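Local atomic coordinates of ferritin light chain (Trichoplusia ni, PDB entry 1Z6O), a protein that stores iron in a soluble, non-toxic form as part of a secreted shell of 12 light and 12 heavy chains, probably helping the mineral core to nucleate. Residues A[43-48]-A[135-140]; A[2-8]-A[21-25]; A[181-185]-A[201-205]. All blocks are in the same frame, centred on the assembly; numbering follows the deposited sequence.

Interaction 1. Residues A[43-48]-A[135-140]; sequences AYAKLH and ELAERA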
loop_
_atom_site.group_PDB
_atom_site.type_symbol
_atom_site.label_atom_id
_atom_site.label_comp_id
_atom_site.label_asym_id
_atom_site.label_seq_id
_atom_site.Cartn_x
_atom_site.Cartn_y
_atom_site.Cartn_z
ATOM N N ALA A 43 24.958 38.600 -34.064
ATOM C CA ALA A 43 25.772 39.419 -33.161
ATOM C C ALA A 43 25.246 39.335 -31.717
ATOM O O ALA A 43 25.992 39.557 -30.766
ATOM C CB ALA A 43 25.787 40.898 -33.634
ATOM N N TYR A 44 23.963 39.027 -31.557
ATOM C CA TYR A 44 23.368 38.915 -30.218
ATOM C C TYR A 44 23.878 37.631 -29.544
ATOM O O TYR A 44 24.092 37.602 -28.330
ATOM C CB TYR A 44 21.832 38.901 -30.326
ATOM C CG TYR A 44 21.101 39.248 -29.032
ATOM C CD1 TYR A 44 21.587 40.243 -28.171
ATOM C CD2 TYR A 44 19.884 38.647 -28.719
ATOM C CE1 TYR A 44 20.861 40.636 -27.030
ATOM C CE2 TYR A 44 19.152 39.027 -27.582
ATOM C CZ TYR A 44 19.646 40.022 -26.748
ATOM O OH TYR A 44 18.912 40.404 -25.635
ATOM N N ALA A 45 24.076 36.566 -30.325
ATOM C CA ALA A 45 24.621 35.327 -29.762
ATOM C C ALA A 45 26.049 35.632 -29.298
ATOM O O ALA A 45 26.492 35.183 -28.243
ATOM C CB ALA A 45 24.653 34.218 -30.823
ATOM N N LYS A 46 26.766 36.405 -30.102
ATOM C CA LYS A 46 28.144 36.765 -29.784
ATOM C C LYS A 46 28.226 37.604 -28.506
ATOM O O LYS A 46 29.142 37.428 -27.696
ATOM C CB LYS A 46 28.748 37.528 -30.965
ATOM C CG LYS A 46 30.165 38.037 -30.743
ATOM C CD LYS A 46 30.630 38.819 -31.968
ATOM C CE LYS A 46 31.856 39.653 -31.662
ATOM N NZ LYS A 46 32.289 40.411 -32.864
ATOM N N LEU A 47 27.279 38.519 -28.327
ATOM C CA LEU A 47 27.271 39.347 -27.115
ATOM C C LEU A 47 27.022 38.462 -25.884
ATOM O O LEU A 47 27.674 38.631 -24.850
ATOM C CB LEU A 47 26.185 40.433 -27.212
ATOM C CG LEU A 47 26.025 41.378 -26.007
ATOM C CD1 LEU A 47 27.340 42.115 -25.720
ATOM C CD2 LEU A 47 24.907 42.385 -26.313
ATOM N N HIS A 48 26.087 37.517 -25.985
ATOM C CA HIS A 48 25.827 36.633 -24.847
ATOM C C HIS A 48 27.050 35.774 -24.552
ATOM O O HIS A 48 27.368 35.513 -23.399
ATOM C CB HIS A 48 24.627 35.706 -25.104
ATOM C CG HIS A 48 23.297 36.356 -24.864
ATOM N ND1 HIS A 48 22.660 37.127 -25.814
ATOM C CD2 HIS A 48 22.494 36.362 -23.771
ATOM C CE1 HIS A 48 21.520 37.579 -25.316
ATOM N NE2 HIS A 48 21.397 37.130 -24.078
ATOM N N GLU A 135 22.166 46.600 -21.248
ATOM C CA GLU A 135 22.657 46.581 -22.627
ATOM C C GLU A 135 22.068 45.372 -23.365
ATOM O O GLU A 135 21.648 45.491 -24.516
ATOM C CB GLU A 135 24.197 46.534 -22.669
ATOM C CG GLU A 135 24.746 46.377 -24.099
ATOM C CD GLU A 135 26.275 46.322 -24.168
ATOM O OE1 GLU A 135 26.901 45.551 -23.406
ATOM O OE2 GLU A 135 26.850 47.048 -25.004
ATOM N N LEU A 136 22.032 44.206 -22.719
ATOM C CA LEU A 136 21.435 43.029 -23.367
ATOM C C LEU A 136 19.954 43.291 -23.658
ATOM O O LEU A 136 19.432 42.903 -24.710
ATOM C CB LEU A 136 21.546 41.792 -22.466
ATOM C CG LEU A 136 22.936 41.156 -22.335
ATOM C CD1 LEU A 136 22.942 40.143 -21.186
ATOM C CD2 LEU A 136 23.298 40.470 -23.650
ATOM N N ALA A 137 19.277 43.943 -22.718
ATOM C CA ALA A 137 17.850 44.228 -22.872
ATOM C C ALA A 137 17.589 45.234 -23.989
ATOM O O ALA A 137 16.667 45.056 -24.784
ATOM C CB ALA A 137 17.267 44.748 -21.543
ATOM N N GLU A 138 18.392 46.292 -24.054
ATOM C CA GLU A 138 18.190 47.293 -25.096
ATOM C C GLU A 138 18.581 46.752 -26.467
ATOM O O GLU A 138 18.047 47.192 -27.487
ATOM C CB GLU A 138 18.951 48.582 -24.749
ATOM C CG GLU A 138 18.293 49.281 -23.543
ATOM C CD GLU A 138 18.985 50.559 -23.120
ATOM O OE1 GLU A 138 20.117 50.802 -23.579
ATOM O OE2 GLU A 138 18.399 51.318 -22.313
ATOM N N ARG A 139 19.505 45.798 -26.498
ATOM C CA ARG A 139 19.876 45.195 -27.776
ATOM C C ARG A 139 18.662 44.377 -28.251
ATOM O O ARG A 139 18.351 44.357 -29.438
ATOM C CB ARG A 139 21.102 44.286 -27.624
ATOM C CG ARG A 139 21.578 43.661 -28.949
ATOM C CD ARG A 139 22.193 44.708 -29.889
ATOM N NE ARG A 139 23.489 45.182 -29.398
ATOM C CZ ARG A 139 24.632 44.503 -29.498
ATOM N NH1 ARG A 139 24.669 43.303 -30.083
ATOM N NH2 ARG A 139 25.743 45.026 -28.999
ATOM N N ALA A 140 17.966 43.697 -27.338
ATOM C CA ALA A 140 16.781 42.947 -27.756
ATOM C C ALA A 140 15.721 43.918 -28.294
ATOM O O ALA A 140 15.044 43.613 -29.270
ATOM C CB ALA A 140 16.197 42.126 -26.585
HETATM O O HOH W 1 27.404 41.860 -30.455
#
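Y44 gives the contact its direct hydrogen bond: its OH donates to L136 O at 2.7 Å, from above the carbonyl plane, while the helical A140 N reaches the same oxygen from the other face. With CG anti to the backbone N (chi1 -161°), the Y44 ring extends across to helix 122-148, where the ring and the R139 side chain slide past each other in opposite directions, Y44 CD1 3.5 Å from R139 CG. A phenylalanine here has no OH to donate, and would probably leave L136 O with A140 N as its donor from these two segments and the ring less firmly tied to helix 122-148. A second polar link is water-mediated: one water donates to A43 O and accepts from R139 NH1 at the edge of the guanidinium. Within 43-48, H48 ND1 donates to Y44 O at 2.9 Å, which fixes the rotation of the imidazole. Apolar contacts fill the middle. L136 CD2 lies over one face of the H48 ring, 3.9 Å from its centroid, a CH-pi contact, and also meets L47 CD2 at 3.7 Å. L47 CD2 in turn packs on one face of the R139 guanidinium, 3.8 Å from CZ. The two segments run antiparallel at 172°, with axes 11.3 Å apart, inside the ferritin four-helix bundle; F167 of helix 157-190 meets the rings of Y44 and H48, and helix 70-96 packs on H48 through T87 and I90.

Interaction 2. Residues A[2-8]-A[21-25]; sequences DTCYNDV and LPRCN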
loop_
_atom_site.group_PDB
_atom_site.type_symbol
_atom_site.label_atom_id
_atom_site.label_comp_id
_atom_site.label_asym_id
_atom_site.label_seq_id
_atom_site.Cartn_x
_atom_site.Cartn_y
_atom_site.Cartn_z
ATOM N N ASP A 2 10.123 31.656 -57.367
ATOM C CA ASP A 2 10.891 30.436 -57.202
ATOM C C ASP A 2 10.396 29.675 -55.982
ATOM O O ASP A 2 10.172 30.259 -54.924
ATOM C CB ASP A 2 12.377 30.756 -57.035
ATOM C CG ASP A 2 13.015 31.240 -58.320
ATOM O OD1 ASP A 2 12.939 30.509 -59.334
ATOM O OD2 ASP A 2 13.595 32.347 -58.312
ATOM N N THR A 3 10.209 28.371 -56.138
ATOM C CA THR A 3 9.765 27.542 -55.028
ATOM C C THR A 3 10.652 26.308 -54.998
ATOM O O THR A 3 11.342 25.997 -55.975
ATOM C CB THR A 3 8.314 27.076 -55.197
ATOM O OG1 THR A 3 8.213 26.259 -56.369
ATOM C CG2 THR A 3 7.368 28.273 -55.312
ATOM N N CYS A 4 10.635 25.602 -53.877
ATOM C CA CYS A 4 11.435 24.399 -53.760
ATOM C C CYS A 4 10.875 23.355 -54.739
ATOM O O CYS A 4 11.627 22.643 -55.407
ATOM C CB CYS A 4 11.395 23.903 -52.306
ATOM S SG CYS A 4 12.103 22.244 -52.060
ATOM N N TYR A 5 9.551 23.284 -54.849
ATOM C CA TYR A 5 8.922 22.320 -55.753
ATOM C C TYR A 5 9.360 22.555 -57.205
ATOM O O TYR A 5 9.669 21.613 -57.936
ATOM C CB TYR A 5 7.401 22.435 -55.665
ATOM C CG TYR A 5 6.654 21.356 -56.410
ATOM C CD1 TYR A 5 6.609 20.055 -55.918
ATOM C CD2 TYR A 5 5.941 21.647 -57.578
ATOM C CE1 TYR A 5 5.868 19.065 -56.555
ATOM C CE2 TYR A 5 5.193 20.659 -58.231
ATOM C CZ TYR A 5 5.159 19.369 -57.706
ATOM O OH TYR A 5 4.407 18.381 -58.305
ATOM N N ASN A 6 9.373 23.812 -57.629
ATOM C CA ASN A 6 9.795 24.114 -58.995
ATOM C C ASN A 6 11.278 23.778 -59.196
ATOM O O ASN A 6 11.669 23.315 -60.266
ATOM C CB ASN A 6 9.548 25.583 -59.335
ATOM C CG ASN A 6 9.857 25.889 -60.794
ATOM O OD1 ASN A 6 9.291 25.267 -61.700
ATOM N ND2 ASN A 6 10.764 26.836 -61.029
ATOM N N ASP A 7 12.110 24.010 -58.181
ATOM C CA ASP A 7 13.534 23.668 -58.298
ATOM C C ASP A 7 13.673 22.161 -58.495
ATOM O O ASP A 7 14.498 21.699 -59.284
ATOM C CB ASP A 7 14.314 24.062 -57.039
ATOM C CG ASP A 7 14.598 25.553 -56.961
ATOM O OD1 ASP A 7 15.094 25.999 -55.902
ATOM O OD2 ASP A 7 14.336 26.277 -57.948
ATOM N N VAL A 8 12.873 21.388 -57.765
ATOM C CA VAL A 8 12.932 19.938 -57.896
ATOM C C VAL A 8 12.503 19.495 -59.301
ATOM O O VAL A 8 13.158 18.657 -59.920
ATOM C CB VAL A 8 12.038 19.240 -56.840
ATOM C CG1 VAL A 8 11.903 17.747 -57.166
ATOM C CG2 VAL A 8 12.668 19.401 -55.448
ATOM N N LEU A 21 18.856 22.865 -55.893
ATOM C CA LEU A 21 17.703 23.137 -55.032
ATOM C C LEU A 21 17.912 24.333 -54.099
ATOM O O LEU A 21 17.736 24.227 -52.886
ATOM C CB LEU A 21 17.364 21.891 -54.200
ATOM C CG LEU A 21 17.177 20.597 -55.002
ATOM C CD1 LEU A 21 16.733 19.487 -54.055
ATOM C CD2 LEU A 21 16.142 20.796 -56.105
ATOM N N PRO A 22 18.260 25.499 -54.661
ATOM C CA PRO A 22 18.482 26.689 -53.833
ATOM C C PRO A 22 17.295 27.129 -52.972
ATOM O O PRO A 22 17.492 27.698 -51.902
ATOM C CB PRO A 22 18.905 27.752 -54.855
ATOM C CG PRO A 22 18.215 27.317 -56.112
ATOM C CD PRO A 22 18.404 25.814 -56.094
ATOM N N ARG A 23 16.068 26.865 -53.416
ATOM C CA ARG A 23 14.903 27.259 -52.630
ATOM C C ARG A 23 14.457 26.221 -51.607
ATOM O O ARG A 23 13.493 26.443 -50.873
ATOM C CB ARG A 23 13.721 27.606 -53.537
ATOM C CG ARG A 23 13.586 29.103 -53.801
ATOM C CD ARG A 23 14.788 29.639 -54.557
ATOM N NE ARG A 23 14.916 28.980 -55.853
ATOM C CZ ARG A 23 15.669 29.427 -56.855
ATOM N NH1 ARG A 23 16.373 30.545 -56.719
ATOM N NH2 ARG A 23 15.710 28.754 -58.001
ATOM N N CYS A 24 15.139 25.084 -51.559
ATOM C CA CYS A 24 14.764 24.062 -50.592
ATOM C C CYS A 24 15.617 24.261 -49.342
ATOM O O CYS A 24 16.592 23.552 -49.106
ATOM C CB CYS A 24 14.987 22.671 -51.176
ATOM S SG CYS A 24 14.018 22.354 -52.696
ATOM N N ASN A 25 15.275 25.282 -48.578
ATOM C CA ASN A 25 15.980 25.585 -47.346
ATOM C C ASN A 25 14.903 26.089 -46.407
ATOM O O ASN A 25 13.728 26.098 -46.781
ATOM C CB ASN A 25 17.101 26.616 -47.587
ATOM C CG ASN A 25 16.605 27.937 -48.170
ATOM O OD1 ASN A 25 17.401 28.714 -48.694
ATOM N ND2 ASN A 25 15.320 28.208 -48.062
#
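The first turn of helix 4-11 lies against a type I beta turn from L21 to C24, with the CA atoms of C4 and C24 4.6 Å apart and those of D7 and L21 5.3 Å apart. The covalent tie is the C4-C24 disulfide, SG to SG 2.0 Å, whose chi3 of 96° is close to the relaxed right angle. C4 SG stands anti to its backbone N, whereas C24 SG turns back beside its own N (chi1 -60°), and the two sulfurs meet between helix and turn.

D7 is the polar hub. Its OD1 accepts from R23 N at 2.8 Å, nearly in line with the C-O bond, and takes a weak bond from R23 NE as well; OD2 receives R23 NH2 at 2.8 Å on its syn side, nearly straight at 168°. One carboxylate thus holds both the backbone and the guanidinium of R23, whose chain folds back at chi2 and chi3 to bring its charged end to D7. The D2 carboxylate stacks nearly parallel on one guanidinium face, with D2 CG 3.5 Å from R23 CZ; it contributes charge without an N-H aimed at it. P22 CG lies over the opposite face, so the group is sandwiched. Behind the charges, V8 CG2 touches L21 CD2 at 3.8 Å.

T3 OG1 accepts from N6 N (3.0 Å) and caps the helix start, and D131 of a neighbouring light chain receives the backbone N-H groups of C4 and Y5. A disulfide thus staples a capped helix start to a beta turn, in the N-terminal extension that precedes the ferritin bundle and packs on another subunit.

Interaction 3. Residues A[181-185]-A[201-205]; sequences HTSDL and LYVFD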
loop_
_atom_site.group_PDB
_atom_site.type_symbol
_atom_site.label_atom_id
_atom_site.label_comp_id
_atom_site.label_asym_id
_atom_site.label_seq_id
_atom_site.Cartn_x
_atom_site.Cartn_y
_atom_site.Cartn_z
ATOM N N HIS A 181 19.441 45.671 -5.698
ATOM C CA HIS A 181 20.674 45.358 -4.963
ATOM C C HIS A 181 21.554 46.604 -4.853
ATOM O O HIS A 181 22.140 46.849 -3.799
ATOM C CB HIS A 181 21.502 44.248 -5.647
ATOM C CG HIS A 181 20.830 42.910 -5.685
ATOM N ND1 HIS A 181 19.817 42.558 -4.821
ATOM C CD2 HIS A 181 21.063 41.821 -6.458
ATOM C CE1 HIS A 181 19.452 41.309 -5.057
ATOM N NE2 HIS A 181 20.193 40.838 -6.046
ATOM N N THR A 182 21.670 47.389 -5.928
ATOM C CA THR A 182 22.511 48.581 -5.841
ATOM C C THR A 182 21.916 49.585 -4.869
ATOM O O THR A 182 22.662 50.281 -4.182
ATOM C CB THR A 182 22.755 49.279 -7.222
ATOM O OG1 THR A 182 21.533 49.849 -7.711
ATOM C CG2 THR A 182 23.293 48.283 -8.229
ATOM N N SER A 183 20.583 49.674 -4.798
ATOM C CA SER A 183 19.954 50.597 -3.842
ATOM C C SER A 183 20.265 50.164 -2.412
ATOM O O SER A 183 20.515 50.999 -1.543
ATOM C CB SER A 183 18.423 50.627 -3.990
ATOM O OG SER A 183 18.053 51.160 -5.237
ATOM N N ASP A 184 20.207 48.860 -2.155
ATOM C CA ASP A 184 20.504 48.372 -0.813
ATOM C C ASP A 184 21.939 48.709 -0.415
ATOM O O ASP A 184 22.177 49.181 0.693
ATOM C CB ASP A 184 20.287 46.857 -0.719
ATOM C CG ASP A 184 18.795 46.474 -0.741
ATOM O OD1 ASP A 184 17.941 47.341 -0.462
ATOM O OD2 ASP A 184 18.471 45.301 -1.023
ATOM N N LEU A 185 22.894 48.470 -1.315
ATOM C CA LEU A 185 24.298 48.760 -1.012
ATOM C C LEU A 185 24.521 50.253 -0.828
ATOM O O LEU A 185 25.270 50.676 0.051
ATOM C CB LEU A 185 25.219 48.251 -2.124
ATOM C CG LEU A 185 25.422 46.746 -2.328
ATOM C CD1 LEU A 185 26.899 46.509 -2.598
ATOM C CD2 LEU A 185 25.010 45.955 -1.121
ATOM N N LEU A 201 27.635 44.142 4.368
ATOM C CA LEU A 201 28.068 43.380 3.187
ATOM C C LEU A 201 28.030 41.886 3.489
ATOM O O LEU A 201 27.666 41.076 2.635
ATOM C CB LEU A 201 29.481 43.789 2.746
ATOM C CG LEU A 201 29.534 45.197 2.123
ATOM C CD1 LEU A 201 30.972 45.595 1.814
ATOM C CD2 LEU A 201 28.700 45.223 0.853
ATOM N N TYR A 202 28.403 41.519 4.709
ATOM C CA TYR A 202 28.374 40.114 5.110
ATOM C C TYR A 202 26.919 39.616 5.115
ATOM O O TYR A 202 26.593 38.565 4.551
ATOM C CB TYR A 202 28.992 39.975 6.507
ATOM C CG TYR A 202 28.806 38.614 7.140
ATOM C CD1 TYR A 202 29.330 37.463 6.548
ATOM C CD2 TYR A 202 28.130 38.482 8.350
ATOM C CE1 TYR A 202 29.186 36.204 7.155
ATOM C CE2 TYR A 202 27.987 37.235 8.965
ATOM C CZ TYR A 202 28.516 36.106 8.363
ATOM O OH TYR A 202 28.388 34.887 8.983
ATOM N N VAL A 203 26.037 40.375 5.754
ATOM C CA VAL A 203 24.625 39.998 5.815
ATOM C C VAL A 203 24.005 39.955 4.410
ATOM O O VAL A 203 23.227 39.053 4.078
ATOM C CB VAL A 203 23.844 40.998 6.712
ATOM C CG1 VAL A 203 22.328 40.811 6.548
ATOM C CG2 VAL A 203 24.245 40.769 8.190
ATOM N N PHE A 204 24.360 40.927 3.582
ATOM C CA PHE A 204 23.826 40.974 2.223
ATOM C C PHE A 204 24.307 39.762 1.419
ATOM O O PHE A 204 23.530 39.158 0.673
ATOM C CB PHE A 204 24.253 42.265 1.524
ATOM C CG PHE A 204 23.555 42.487 0.211
ATOM C CD1 PHE A 204 22.235 42.935 0.181
ATOM C CD2 PHE A 204 24.196 42.194 -0.991
ATOM C CE1 PHE A 204 21.553 43.087 -1.036
ATOM C CE2 PHE A 204 23.526 42.339 -2.214
ATOM C CZ PHE A 204 22.205 42.785 -2.233
ATOM N N ASP A 205 25.581 39.399 1.562
ATOM C CA ASP A 205 26.085 38.225 0.843
ATOM C C ASP A 205 25.350 36.956 1.284
ATOM O O ASP A 205 25.053 36.088 0.462
ATOM C CB ASP A 205 27.589 38.033 1.059
ATOM C CG ASP A 205 28.131 36.825 0.291
ATOM O OD1 ASP A 205 28.257 35.726 0.877
ATOM O OD2 ASP A 205 28.402 36.972 -0.919
#
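Segments 181-185 and 201-205 are helical and run nearly antiparallel, at 157°, with axes 11.8 Å apart and the CA atoms of L185 and L201 closest at 7.8 Å. F204 carries most of the contact. Its CG is anti to the backbone N (chi1 -170°), which sends the ring out to helix 157-190, where three side chains receive it. L185 CD2 sits over one ring face, 3.9 Å from the centroid, as a CH-pi contact. At the ring's outer edge, F204 CZ comes within 3.5 Å of H181 ND1 in an offset edge-to-face pair, the planes 83° apart. D184 OD2 lies near the ring plane, 3.8 Å from F204 CE1. Beside the ring, L185 CD1 and L201 CD2 touch at 4.1 Å. The polar end of D184 is engaged elsewhere, in a salt bridge from OD1 to R53 of a heavy chain, while L126 of helix 122-148 packs against H181 and L185. The join between the long fourth bundle helix and the short C-terminal helix of the ferritin subunit therefore rests here on apolar and aromatic packing, and D184, lying against F204, turns its charge to the heavy-chain interface.

Overall arrangement
Interactions 1 and 3 are buried helix-helix contacts. Interaction 1 lies in the core, about 4 Å from the chain centre, and mixes apolar packing with a hydrogen bond and a bridging water. Interaction 3, about 25 Å from that centre, joins the C-terminal helix to the bundle by ring and aliphatic contacts. Their helices 122-148 and 157-190 follow each other in the chain. Interaction 2 is only partly buried and stands about 34 Å from the chain centre on the side opposite interaction 3, their centres 59 Å apart; there a disulfide and salt bridges do the holding. C24 packs on T182 of a neighbouring light chain, so segment 21-25 touches another subunit's segment 181-185, at a residue taking no part in interaction 3.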